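DUF655 domain-containing protein (Archaeoglobus fulgidus, PDB 2I5H) is of unknown function but belongs to a family grouped with helix-hairpin-helix proteins, so it may bind nucleic acid. Local coordinates at residues A[23-27]-A[94-98]; A[53-57]-A[88-94]; A[118-122]-A[152-157]; A[180-184]-A[192-196]. One frame throughout, in Å; residues are numbered along the deposited sequence.

Interaction 1. Residues A[23-27]-A[94-98]; sequences VLDFM and LTPAA
Asp25 and Thr95 make the polar part of this contact. Thr95 OG1 donates to Asp25 OD2 at 2.8 Å, meeting that oxygen from above the carboxylate plane, 47° out of it. The same hydroxyl is an acceptor. Ala98 N lies 3.0 Å from Thr95 OG1 and points its hydrogen at it. A chi1 of 61° tucks OG1 over the backbone of its own residue, where it can serve both partners. The Asp25 carboxylate thus lies near a helix N-terminus, which would probably steady its negative charge. The Ala97 methyl lies beside this carboxylate, CB 3.8 Å from Asp25 OD1. Thr95 N is bonded in turn to the Gln46 side chain.

Apolar contacts lie beside it. Ala98 CB packs on Leu24 CB at 3.9 Å and on Asp25 CB at 4.0 Å. Leu24 CD1 touches Leu94 CD2 at 3.9 Å, the two side chains crossing obliquely. Met27 meets Thr95 tip to tip, with SD 3.9 Å from CG2.

Strand 20-27 carries a classic bulge here, Leu24 and Asp25 being set against the single residue Gln46. Thr95 is the N-cap of helix 96-111. The arrangement is that of a side-chain-capped helix start docked on a bulged strand of an antiparallel sheet.

Interaction 2. Residues A[53-57]-A[88-94]; sequences FTLLE and RLRYEDL
Leu55 meets the 88-94 segment with both its backbone and its side chain. Its O accepts from Leu89 N at 2.8 Å. Its CB rests on Leu89 CB at 4.0 Å. Its CD1 reaches Leu94 CD1 at 3.8 Å, the two side chains crossing at about a right angle. Leu89 CD2 touches Glu57 CB at 3.9 Å, while CD1 lies against the backbone at Leu56. Cutting Leu89 back to an alanine is likely to open a gap beside Glu57 CB and the Leu56 backbone.

Leu56 and Arg88 form an antiparallel non-hydrogen-bonded pair. Arg88 runs extended from CG to NE, and Thr54 CG2 sits over one face of its guanidinium, 3.6 Å from NE. A water accepts from Leu55 N and Arg88 NE and donates to Leu89 O, bridging the two backbones and the Arg88 side chain just past the Leu56-Arg88 pair.

Further out, Arg90 grips Asp93 side-on with NE and NH2, which braces the 3-10 turn at 91-93. Glu57 OE1 is bonded to His31 and Gln46, and OE2 pairs with Arg87. Strand 55-60 lies between strands 44-49 and 82-88, and Leu55 also touches Ile185 of helix 173-186.

Interaction 3. Residues A[118-122]-A[152-157]; sequences VDFFN and RKKRPF
Asn122 and Pro156 bring the two backbones together, with their CA atoms 5.6 Å apart. The first segment is the last turn of helix 114-121. Its closing bond, from Asn122 N to Val118 O, is weak at 3.4 Å. The two residues that follow Asn122 are not modelled. The second segment leaves helix 142-154, passes through an extended Arg155 and then runs polyproline-like through Pro156 and Phe157. The contact is therefore made between the end of one helix and the exit of another.

Asn122 lies between the two segments and makes most of the contact from its side. With chi1 at 67°, its CG is directed at the Phe157 backbone, 3.9 Å from Phe157 N. Its CB meets the Phe157 ring at the edge, near the ring plane, 3.6 Å from CD1. Phe121 CB adds a looser touch on Phe157 CD1 at 4.3 Å.

Arg152 comes from the helix side. Its chain bends at chi3, -55°, and carries the guanidinium beside the end of helix 114-121. Phe121 O lies over one face of that group, 3.3 Å from Arg152 CZ. The angles to NE and NH2 are too poor for hydrogen bonds there. The NH2 instead forms a salt bridge with Asp125. Arg152 CG passes Asn122 CA at 4.1 Å.

Phe121 and Phe157 both touch Ile163 of helix 160-166, and Phe121 also packs on Ile177 of helix 173-186. A Gly-Val-Gly sequence leads into helix 142-154. With the family grouping, it suggests a helix-hairpin-helix unit, and this contact lies at the other end of that helix.

Interaction 4. Residues A[180-184]-A[192-196]; sequences RIIYE and YKLFT
Glu184 reaches from its helix into the loop at 192-196 and meets that loop along most of its length. CB lies 3.3 Å from Thr196 OG1. CG passes near Tyr192 O, and with chi2 at 178° the chain runs on extended to the carboxylate. OE1 takes Thr196 OG1 at 2.7 Å on its anti lone pair and Phe195 N at 3.2 Å on its syn lone pair. Thr196 N adds a weak bond to it. OE2 accepts from Leu194 N at 2.8 Å, which stands 38° above the carboxylate plane. Glu184 OE2 also accepts from Arg180 NE at 2.8 Å on its anti lone pair, in a salt bridge one helical turn back. A leucine in place of Glu184 would probably strand the N-H groups of Leu194 and Phe195 and leave Arg180 without its buried counter-charge.

Arg180 also makes a weak bond from NH2 to Tyr192 O, 2.7 Å away at the edge of the guanidinium. Phe195 crosses its neighbours at about a right angle, with CE2 on Arg180 CG and CD2 on Ile181 CG1, both at 3.7 Å. The arrangement is a C-terminal tail folded back along helix 173-186, its successive backbone N-H groups gathered by one buried carboxylate.

Interactions 1 and 2 belong to one region. They share Leu94, their centres are 10 Å apart, and both join the antiparallel sheet to the chain around the start of helix 96-111. Interaction 4 lies next to interaction 2, centre to centre 14 Å. Phe53 links them, its CZ 3.4 Å from Ile181 CD1 and its CD2 3.5 Å from Phe195 O. Interaction 3 is on the far side of the chain's centre, with its centre 35 Å from that of interaction 1. It connects to interaction 4 through Phe120, whose ring packs edge-to-face with that of Phe195. Phe195 is thus met by both Phe53 and Phe120. No active site or ligand is known here.

Interaction 1. Residues A[23-27]-A[94-98]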
loop_
_atom_site.group_PDB
_atom_site.type_symbol
_atom_site.label_atom_id
_atom_site.label_comp_id
_atom_site.label_asym_id
_atom_site.label_seq_id
_atom_site.Cartn_x
_atom_site.Cartn_y
_atom_site.Cartn_z
ATOM N N VAL A 23 -0.090 10.414 1.908
ATOM C CA VAL A 23 0.926 10.855 2.846
ATOM C C VAL A 23 1.108 9.923 4.040
ATOM O O VAL A 23 0.146 9.566 4.719
ATOM C CB VAL A 23 0.608 12.277 3.368
ATOM C CG1 VAL A 23 1.638 12.695 4.398
ATOM C CG2 VAL A 23 0.575 13.258 2.208
ATOM N N LEU A 24 2.356 9.540 4.280
ATOM C CA LEU A 24 2.713 8.669 5.389
ATOM C C LEU A 24 3.314 9.477 6.529
ATOM O O LEU A 24 3.130 9.151 7.702
ATOM C CB LEU A 24 3.745 7.630 4.941
ATOM C CG LEU A 24 3.379 6.669 3.807
ATOM C CD1 LEU A 24 4.614 5.869 3.401
ATOM C CD2 LEU A 24 2.268 5.735 4.259
ATOM N N ASP A 25 4.040 10.532 6.171
ATOM C CA ASP A 25 4.714 11.367 7.152
ATOM C C ASP A 25 5.125 12.685 6.507
ATOM O O ASP A 25 5.622 12.700 5.376
ATOM C CB ASP A 25 5.948 10.606 7.668
ATOM C CG ASP A 25 6.661 11.319 8.803
ATOM O OD1 ASP A 25 5.990 11.953 9.640
ATOM O OD2 ASP A 25 7.902 11.224 8.866
ATOM N N PHE A 26 4.890 13.789 7.211
ATOM C CA PHE A 26 5.278 15.106 6.709
ATOM C C PHE A 26 6.323 15.727 7.636
ATOM O O PHE A 26 6.136 15.782 8.861
ATOM C CB PHE A 26 4.064 16.037 6.585
ATOM C CG PHE A 26 4.428 17.457 6.210
ATOM C CD1 PHE A 26 5.257 17.715 5.111
ATOM C CD2 PHE A 26 3.973 18.530 6.972
ATOM C CE1 PHE A 26 5.628 19.023 4.781
ATOM C CE2 PHE A 26 4.337 19.849 6.650
ATOM C CZ PHE A 26 5.168 20.095 5.551
ATOM N N MET A 27 7.426 16.184 7.045
ATOM C CA MET A 27 8.528 16.796 7.788
ATOM C C MET A 27 8.770 18.231 7.325
ATOM O O MET A 27 9.479 18.467 6.337
ATOM C CB MET A 27 9.812 15.995 7.581
ATOM C CG MET A 27 9.744 14.568 8.088
ATOM S SD MET A 27 11.097 13.545 7.469
ATOM C CE MET A 27 10.368 12.910 5.987
ATOM N N LEU A 94 12.065 4.585 5.047
ATOM C CA LEU A 94 10.906 5.239 5.642
ATOM C C LEU A 94 11.232 5.657 7.069
ATOM O O LEU A 94 11.980 4.970 7.769
ATOM C CB LEU A 94 9.699 4.298 5.668
ATOM C CG LEU A 94 9.040 3.915 4.341
ATOM C CD1 LEU A 94 7.953 2.885 4.609
ATOM C CD2 LEU A 94 8.449 5.165 3.672
ATOM N N THR A 95 10.684 6.790 7.493
ATOM C CA THR A 95 10.896 7.261 8.858
ATOM C C THR A 95 10.125 6.309 9.771
ATOM O O THR A 95 9.305 5.522 9.306
ATOM C CB THR A 95 10.326 8.678 9.073
ATOM O OG1 THR A 95 8.912 8.663 8.836
ATOM C CG2 THR A 95 10.995 9.679 8.147
ATOM N N PRO A 96 10.390 6.358 11.086
ATOM C CA PRO A 96 9.681 5.478 12.019
ATOM C C PRO A 96 8.179 5.734 11.960
ATOM O O PRO A 96 7.373 4.804 11.984
ATOM C CB PRO A 96 10.276 5.865 13.370
ATOM C CG PRO A 96 11.695 6.210 13.009
ATOM C CD PRO A 96 11.494 7.060 11.762
ATOM N N ALA A 97 7.817 7.009 11.876
ATOM C CA ALA A 97 6.418 7.409 11.806
ATOM C C ALA A 97 5.796 6.868 10.523
ATOM O O ALA A 97 4.678 6.358 10.534
ATOM C CB ALA A 97 6.310 8.924 11.850
ATOM N N ALA A 98 6.525 6.970 9.416
ATOM C CA ALA A 98 6.014 6.472 8.145
ATOM C C ALA A 98 5.789 4.959 8.183
ATOM O O ALA A 98 4.799 4.458 7.644
ATOM C CB ALA A 98 6.973 6.828 7.024
#

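Interaction 2. Residues A[53-57]-A[88-94]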
loop_
_atom_site.group_PDB
_atom_site.type_symbol
_atom_site.label_atom_id
_atom_site.label_comp_id
_atom_site.label_asym_id
_atom_site.label_seq_id
_atom_site.Cartn_x
_atom_site.Cartn_y
_atom_site.Cartn_z
ATOM N N PHE A 53 1.660 1.011 -4.961
ATOM C CA PHE A 53 2.239 1.162 -3.629
ATOM C C PHE A 53 3.724 1.500 -3.632
ATOM O O PHE A 53 4.494 1.034 -2.788
ATOM C CB PHE A 53 1.960 -0.101 -2.820
ATOM C CG PHE A 53 0.501 -0.421 -2.731
ATOM C CD1 PHE A 53 -0.317 0.248 -1.822
ATOM C CD2 PHE A 53 -0.078 -1.323 -3.618
ATOM C CE1 PHE A 53 -1.695 0.026 -1.805
ATOM C CE2 PHE A 53 -1.454 -1.552 -3.610
ATOM C CZ PHE A 53 -2.264 -0.875 -2.701
ATOM N N THR A 54 4.105 2.344 -4.584
ATOM C CA THR A 54 5.484 2.795 -4.714
ATOM C C THR A 54 5.773 3.763 -3.569
ATOM O O THR A 54 4.959 4.636 -3.282
ATOM C CB THR A 54 5.683 3.539 -6.044
ATOM O OG1 THR A 54 5.238 2.704 -7.120
ATOM C CG2 THR A 54 7.154 3.894 -6.248
ATOM N N LEU A 55 6.914 3.597 -2.907
ATOM C CA LEU A 55 7.286 4.495 -1.814
ATOM C C LEU A 55 8.126 5.623 -2.393
ATOM O O LEU A 55 9.134 5.379 -3.069
ATOM C CB LEU A 55 8.099 3.762 -0.746
ATOM C CG LEU A 55 7.437 2.558 -0.072
ATOM C CD1 LEU A 55 8.395 2.006 0.989
ATOM C CD2 LEU A 55 6.122 2.962 0.573
ATOM N N LEU A 56 7.721 6.856 -2.112
ATOM C CA LEU A 56 8.423 8.020 -2.634
ATOM C C LEU A 56 8.654 9.100 -1.594
ATOM O O LEU A 56 7.881 9.255 -0.647
ATOM C CB LEU A 56 7.609 8.646 -3.785
ATOM C CG LEU A 56 7.276 7.794 -5.016
ATOM C CD1 LEU A 56 6.220 8.486 -5.881
ATOM C CD2 LEU A 56 8.537 7.558 -5.813
ATOM N N GLU A 57 9.735 9.848 -1.778
ATOM C CA GLU A 57 10.015 10.977 -0.916
ATOM C C GLU A 57 9.840 12.157 -1.874
ATOM O O GLU A 57 10.383 12.148 -2.983
ATOM C CB GLU A 57 11.442 10.920 -0.382
ATOM C CG GLU A 57 11.770 12.050 0.565
ATOM C CD GLU A 57 12.885 11.690 1.534
ATOM O OE1 GLU A 57 12.671 10.822 2.412
ATOM O OE2 GLU A 57 13.973 12.273 1.410
ATOM N N ARG A 88 12.730 7.422 -5.157
ATOM C CA ARG A 88 11.965 6.267 -4.749
ATOM C C ARG A 88 12.670 5.721 -3.504
ATOM O O ARG A 88 13.896 5.788 -3.395
ATOM C CB ARG A 88 11.949 5.219 -5.863
ATOM C CG ARG A 88 11.136 3.999 -5.507
ATOM C CD ARG A 88 10.874 3.131 -6.722
ATOM N NE ARG A 88 10.151 1.925 -6.343
ATOM C CZ ARG A 88 9.639 1.054 -7.203
ATOM N NH1 ARG A 88 9.766 1.249 -8.510
ATOM N NH2 ARG A 88 9.000 -0.015 -6.749
ATOM N N LEU A 89 11.891 5.171 -2.580
ATOM C CA LEU A 89 12.434 4.668 -1.322
ATOM C C LEU A 89 12.284 3.171 -1.116
ATOM O O LEU A 89 11.394 2.550 -1.673
ATOM C CB LEU A 89 11.728 5.362 -0.154
ATOM C CG LEU A 89 11.685 6.893 -0.141
ATOM C CD1 LEU A 89 10.765 7.366 0.981
ATOM C CD2 LEU A 89 13.088 7.443 0.038
ATOM N N ARG A 90 13.174 2.609 -0.299
ATOM C CA ARG A 90 13.100 1.204 0.079
ATOM C C ARG A 90 12.348 1.278 1.406
ATOM O O ARG A 90 12.216 2.353 1.993
ATOM C CB ARG A 90 14.487 0.613 0.350
ATOM C CG ARG A 90 15.422 0.617 -0.832
ATOM C CD ARG A 90 16.860 0.349 -0.370
ATOM N NE ARG A 90 17.325 1.379 0.552
ATOM C CZ ARG A 90 18.551 1.444 1.062
ATOM N NH1 ARG A 90 19.458 0.527 0.739
ATOM N NH2 ARG A 90 18.874 2.435 1.888
ATOM N N TYR A 91 11.861 0.146 1.894
ATOM C CA TYR A 91 11.148 0.163 3.161
ATOM C C TYR A 91 12.004 0.751 4.288
ATOM O O TYR A 91 11.502 1.482 5.142
ATOM C CB TYR A 91 10.718 -1.249 3.547
ATOM C CG TYR A 91 9.957 -1.278 4.847
ATOM C CD1 TYR A 91 8.606 -0.937 4.894
ATOM C CD2 TYR A 91 10.592 -1.624 6.039
ATOM C CE1 TYR A 91 7.904 -0.943 6.100
ATOM C CE2 TYR A 91 9.905 -1.634 7.243
ATOM C CZ TYR A 91 8.565 -1.295 7.272
ATOM O OH TYR A 91 7.877 -1.319 8.467
ATOM N N GLU A 92 13.298 0.439 4.284
ATOM C CA GLU A 92 14.202 0.917 5.334
ATOM C C GLU A 92 14.402 2.425 5.349
ATOM O O GLU A 92 14.788 2.992 6.368
ATOM C CB GLU A 92 15.568 0.237 5.209
ATOM C CG GLU A 92 16.329 0.586 3.933
ATOM C CD GLU A 92 17.552 -0.280 3.729
ATOM O OE1 GLU A 92 18.665 0.132 4.125
ATOM O OE2 GLU A 92 17.393 -1.384 3.176
ATOM N N ASP A 93 14.143 3.072 4.220
ATOM C CA ASP A 93 14.314 4.518 4.131
ATOM C C ASP A 93 13.144 5.288 4.722
ATOM O O ASP A 93 13.216 6.505 4.868
ATOM C CB ASP A 93 14.523 4.926 2.672
ATOM C CG ASP A 93 15.711 4.224 2.048
ATOM O OD1 ASP A 93 16.834 4.404 2.566
ATOM O OD2 ASP A 93 15.525 3.496 1.051
ATOM N N LEU A 94 12.065 4.585 5.047
ATOM C CA LEU A 94 10.906 5.239 5.642
ATOM C C LEU A 94 11.232 5.657 7.069
ATOM O O LEU A 94 11.980 4.970 7.769
ATOM C CB LEU A 94 9.699 4.298 5.668
ATOM C CG LEU A 94 9.040 3.915 4.341
ATOM C CD1 LEU A 94 7.953 2.885 4.609
ATOM C CD2 LEU A 94 8.449 5.165 3.672
HETATM O O HOH W 1 9.267 1.900 -3.508
#

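Interaction 3. Residues A[118-122]-A[152-157]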
loop_
_atom_site.group_PDB
_atom_site.type_symbol
_atom_site.label_atom_id
_atom_site.label_comp_id
_atom_site.label_asym_id
_atom_site.label_seq_id
_atom_site.Cartn_x
_atom_site.Cartn_y
_atom_site.Cartn_z
ATOM N N VAL A 118 -11.305 -7.376 -4.215
ATOM C CA VAL A 118 -12.266 -8.445 -3.973
ATOM C C VAL A 118 -12.289 -9.278 -5.247
ATOM O O VAL A 118 -12.731 -10.426 -5.251
ATOM C CB VAL A 118 -13.686 -7.902 -3.699
ATOM C CG1 VAL A 118 -13.719 -7.185 -2.362
ATOM C CG2 VAL A 118 -14.112 -6.967 -4.815
ATOM N N ASP A 119 -11.801 -8.677 -6.328
ATOM C CA ASP A 119 -11.741 -9.335 -7.623
ATOM C C ASP A 119 -10.610 -10.362 -7.599
ATOM O O ASP A 119 -10.693 -11.408 -8.243
ATOM C CB ASP A 119 -11.480 -8.306 -8.725
ATOM C CG ASP A 119 -11.891 -8.803 -10.097
ATOM O OD1 ASP A 119 -11.483 -9.921 -10.481
ATOM O OD2 ASP A 119 -12.621 -8.068 -10.798
ATOM N N PHE A 120 -9.555 -10.051 -6.850
ATOM C CA PHE A 120 -8.410 -10.946 -6.724
ATOM C C PHE A 120 -8.844 -12.279 -6.133
ATOM O O PHE A 120 -8.406 -13.338 -6.582
ATOM C CB PHE A 120 -7.333 -10.328 -5.824
ATOM C CG PHE A 120 -6.260 -11.301 -5.411
ATOM C CD1 PHE A 120 -5.361 -11.803 -6.345
ATOM C CD2 PHE A 120 -6.176 -11.747 -4.095
ATOM C CE1 PHE A 120 -4.394 -12.735 -5.977
ATOM C CE2 PHE A 120 -5.211 -12.680 -3.717
ATOM C CZ PHE A 120 -4.319 -13.176 -4.659
ATOM N N PHE A 121 -9.700 -12.222 -5.118
ATOM C CA PHE A 121 -10.192 -13.431 -4.470
ATOM C C PHE A 121 -11.022 -14.284 -5.420
ATOM O O PHE A 121 -10.714 -15.454 -5.643
ATOM C CB PHE A 121 -11.030 -13.077 -3.239
ATOM C CG PHE A 121 -10.222 -12.565 -2.085
ATOM C CD1 PHE A 121 -9.646 -11.299 -2.126
ATOM C CD2 PHE A 121 -10.028 -13.355 -0.956
ATOM C CE1 PHE A 121 -8.889 -10.828 -1.055
ATOM C CE2 PHE A 121 -9.271 -12.894 0.119
ATOM C CZ PHE A 121 -8.701 -11.626 0.070
ATOM N N ASN A 122 -12.078 -13.695 -5.972
ATOM C CA ASN A 122 -12.946 -14.412 -6.897
ATOM C C ASN A 122 -12.537 -14.126 -8.339
ATOM O O ASN A 122 -11.362 -14.250 -8.694
ATOM C CB ASN A 122 -14.408 -14.009 -6.675
ATOM C CG ASN A 122 -14.678 -12.566 -7.043
ATOM O OD1 ASN A 122 -13.755 -11.796 -7.304
ATOM N ND2 ASN A 122 -15.951 -12.186 -7.057
ATOM N N ARG A 152 -16.142 -19.750 -3.280
ATOM C CA ARG A 152 -16.148 -19.043 -4.554
ATOM C C ARG A 152 -17.062 -19.721 -5.573
ATOM O O ARG A 152 -17.721 -19.053 -6.368
ATOM C CB ARG A 152 -14.731 -18.968 -5.122
ATOM C CG ARG A 152 -14.622 -18.145 -6.393
ATOM C CD ARG A 152 -13.332 -18.453 -7.131
ATOM N NE ARG A 152 -12.153 -18.272 -6.290
ATOM C CZ ARG A 152 -10.917 -18.587 -6.664
ATOM N NH1 ARG A 152 -10.697 -19.103 -7.867
ATOM N NH2 ARG A 152 -9.899 -18.380 -5.838
ATOM N N LYS A 153 -17.090 -21.049 -5.546
ATOM C CA LYS A 153 -17.913 -21.825 -6.471
ATOM C C LYS A 153 -19.367 -21.370 -6.441
ATOM O O LYS A 153 -19.916 -20.955 -7.463
ATOM C CB LYS A 153 -17.834 -23.311 -6.120
ATOM C CG LYS A 153 -16.416 -23.797 -5.880
ATOM C CD LYS A 153 -15.552 -23.651 -7.122
ATOM C CE LYS A 153 -15.491 -24.954 -7.894
ATOM N NZ LYS A 153 -14.695 -25.966 -7.145
ATOM N N LYS A 154 -19.981 -21.451 -5.265
ATOM C CA LYS A 154 -21.372 -21.048 -5.090
ATOM C C LYS A 154 -21.658 -19.763 -5.860
ATOM O O LYS A 154 -22.271 -19.788 -6.927
ATOM C CB LYS A 154 -21.675 -20.820 -3.611
ATOM C CG LYS A 154 -21.369 -21.998 -2.701
ATOM C CD LYS A 154 -21.706 -21.633 -1.268
ATOM C CE LYS A 154 -21.365 -22.750 -0.305
ATOM N NZ LYS A 154 -21.545 -22.279 1.098
ATOM N N ARG A 155 -21.205 -18.645 -5.305
ATOM C CA ARG A 155 -21.399 -17.339 -5.922
ATOM C C ARG A 155 -20.162 -16.478 -5.687
ATOM O O ARG A 155 -19.611 -16.458 -4.587
ATOM C CB ARG A 155 -22.629 -16.661 -5.328
ATOM N N PRO A 156 -19.708 -15.755 -6.721
ATOM C CA PRO A 156 -18.524 -14.907 -6.561
ATOM C C PRO A 156 -18.745 -13.869 -5.467
ATOM O O PRO A 156 -19.851 -13.352 -5.309
ATOM C CB PRO A 156 -18.364 -14.281 -7.944
ATOM C CG PRO A 156 -19.778 -14.201 -8.438
ATOM C CD PRO A 156 -20.329 -15.548 -8.041
ATOM N N PHE A 157 -17.695 -13.573 -4.706
ATOM C CA PHE A 157 -17.803 -12.596 -3.632
ATOM C C PHE A 157 -18.135 -11.224 -4.200
ATOM O O PHE A 157 -17.653 -10.851 -5.270
ATOM C CB PHE A 157 -16.500 -12.523 -2.836
ATOM C CG PHE A 157 -15.975 -13.861 -2.407
ATOM C CD1 PHE A 157 -15.085 -14.562 -3.213
ATOM C CD2 PHE A 157 -16.366 -14.424 -1.191
ATOM C CE1 PHE A 157 -14.585 -15.802 -2.817
ATOM C CE2 PHE A 157 -15.874 -15.666 -0.787
ATOM C CZ PHE A 157 -14.981 -16.357 -1.600
#

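Interaction 4. Residues A[180-184]-A[192-196]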
loop_
_atom_site.group_PDB
_atom_site.type_symbol
_atom_site.label_atom_id
_atom_site.label_comp_id
_atom_site.label_asym_id
_atom_site.label_seq_id
_atom_site.Cartn_x
_atom_site.Cartn_y
_atom_site.Cartn_z
ATOM N N ARG A 180 0.266 -8.826 2.343
ATOM C CA ARG A 180 0.963 -9.196 1.117
ATOM C C ARG A 180 1.664 -7.990 0.505
ATOM O O ARG A 180 2.825 -8.075 0.110
ATOM C CB ARG A 180 -0.006 -9.807 0.097
ATOM C CG ARG A 180 0.655 -10.197 -1.226
ATOM C CD ARG A 180 1.774 -11.216 -1.022
ATOM N NE ARG A 180 2.564 -11.415 -2.235
ATOM C CZ ARG A 180 3.570 -12.277 -2.342
ATOM N NH1 ARG A 180 3.916 -13.031 -1.308
ATOM N NH2 ARG A 180 4.243 -12.378 -3.480
ATOM N N ILE A 181 0.966 -6.862 0.432
ATOM C CA ILE A 181 1.566 -5.657 -0.135
ATOM C C ILE A 181 2.823 -5.261 0.637
ATOM O O ILE A 181 3.871 -4.995 0.048
ATOM C CB ILE A 181 0.557 -4.488 -0.142
ATOM C CG1 ILE A 181 -0.590 -4.821 -1.103
ATOM C CG2 ILE A 181 1.250 -3.195 -0.563
ATOM C CD1 ILE A 181 -1.738 -3.827 -1.074
ATOM N N ILE A 182 2.727 -5.235 1.959
ATOM C CA ILE A 182 3.879 -4.886 2.775
ATOM C C ILE A 182 5.006 -5.889 2.541
ATOM O O ILE A 182 6.175 -5.514 2.479
ATOM C CB ILE A 182 3.497 -4.838 4.269
ATOM C CG1 ILE A 182 2.656 -3.583 4.530
ATOM C CG2 ILE A 182 4.744 -4.858 5.138
ATOM C CD1 ILE A 182 2.202 -3.413 5.957
ATOM N N TYR A 183 4.653 -7.164 2.393
ATOM C CA TYR A 183 5.665 -8.186 2.156
ATOM C C TYR A 183 6.425 -7.895 0.864
ATOM O O TYR A 183 7.651 -7.975 0.823
ATOM C CB TYR A 183 5.026 -9.574 2.063
ATOM C CG TYR A 183 6.040 -10.662 1.793
ATOM C CD1 TYR A 183 6.862 -11.143 2.811
ATOM C CD2 TYR A 183 6.212 -11.177 0.510
ATOM C CE1 TYR A 183 7.834 -12.111 2.555
ATOM C CE2 TYR A 183 7.180 -12.144 0.244
ATOM C CZ TYR A 183 7.986 -12.605 1.270
ATOM O OH TYR A 183 8.943 -13.560 1.008
ATOM N N GLU A 184 5.690 -7.554 -0.188
ATOM C CA GLU A 184 6.300 -7.263 -1.480
ATOM C C GLU A 184 7.172 -6.013 -1.419
ATOM O O GLU A 184 8.261 -5.976 -1.993
ATOM C CB GLU A 184 5.212 -7.120 -2.549
ATOM C CG GLU A 184 4.511 -8.448 -2.863
ATOM C CD GLU A 184 3.393 -8.324 -3.885
ATOM O OE1 GLU A 184 3.298 -7.276 -4.554
ATOM O OE2 GLU A 184 2.609 -9.293 -4.029
ATOM N N TYR A 192 7.051 -13.246 -6.971
ATOM C CA TYR A 192 5.736 -12.786 -7.396
ATOM C C TYR A 192 5.326 -11.426 -6.836
ATOM O O TYR A 192 5.350 -11.204 -5.630
ATOM C CB TYR A 192 4.682 -13.833 -7.026
ATOM C CG TYR A 192 4.850 -15.141 -7.764
ATOM C CD1 TYR A 192 4.643 -15.218 -9.140
ATOM C CD2 TYR A 192 5.233 -16.301 -7.090
ATOM C CE1 TYR A 192 4.812 -16.416 -9.830
ATOM C CE2 TYR A 192 5.406 -17.505 -7.770
ATOM C CZ TYR A 192 5.195 -17.554 -9.139
ATOM O OH TYR A 192 5.378 -18.737 -9.818
ATOM N N LYS A 193 4.953 -10.518 -7.734
ATOM C CA LYS A 193 4.509 -9.183 -7.348
ATOM C C LYS A 193 3.031 -9.075 -7.704
ATOM O O LYS A 193 2.675 -8.622 -8.793
ATOM C CB LYS A 193 5.303 -8.105 -8.098
ATOM C CG LYS A 193 6.808 -8.108 -7.841
ATOM C CD LYS A 193 7.136 -7.946 -6.367
ATOM C CE LYS A 193 8.622 -7.691 -6.159
ATOM N NZ LYS A 193 9.475 -8.725 -6.815
ATOM N N LEU A 194 2.176 -9.490 -6.777
ATOM C CA LEU A 194 0.733 -9.471 -6.990
ATOM C C LEU A 194 0.102 -8.086 -7.020
ATOM O O LEU A 194 -0.747 -7.805 -7.866
ATOM C CB LEU A 194 0.037 -10.298 -5.906
ATOM C CG LEU A 194 0.401 -11.779 -5.815
ATOM C CD1 LEU A 194 -0.321 -12.401 -4.630
ATOM C CD2 LEU A 194 0.025 -12.481 -7.113
ATOM N N PHE A 195 0.513 -7.220 -6.099
ATOM C CA PHE A 195 -0.072 -5.889 -6.022
ATOM C C PHE A 195 0.903 -4.730 -6.173
ATOM O O PHE A 195 0.478 -3.576 -6.239
ATOM C CB PHE A 195 -0.811 -5.738 -4.691
ATOM C CG PHE A 195 -1.708 -6.891 -4.366
ATOM C CD1 PHE A 195 -2.796 -7.194 -5.181
ATOM C CD2 PHE A 195 -1.462 -7.687 -3.253
ATOM C CE1 PHE A 195 -3.626 -8.276 -4.890
ATOM C CE2 PHE A 195 -2.284 -8.770 -2.953
ATOM C CZ PHE A 195 -3.370 -9.066 -3.775
ATOM N N THR A 196 2.198 -5.025 -6.230
ATOM C CA THR A 196 3.193 -3.965 -6.346
ATOM C C THR A 196 3.979 -3.987 -7.653
ATOM O O THR A 196 5.005 -3.313 -7.775
ATOM C CB THR A 196 4.197 -4.022 -5.180
ATOM O OG1 THR A 196 4.921 -5.256 -5.231
ATOM C CG2 THR A 196 3.472 -3.919 -3.846
HETATM O O HOH W 2 6.554 -14.375 -4.099
#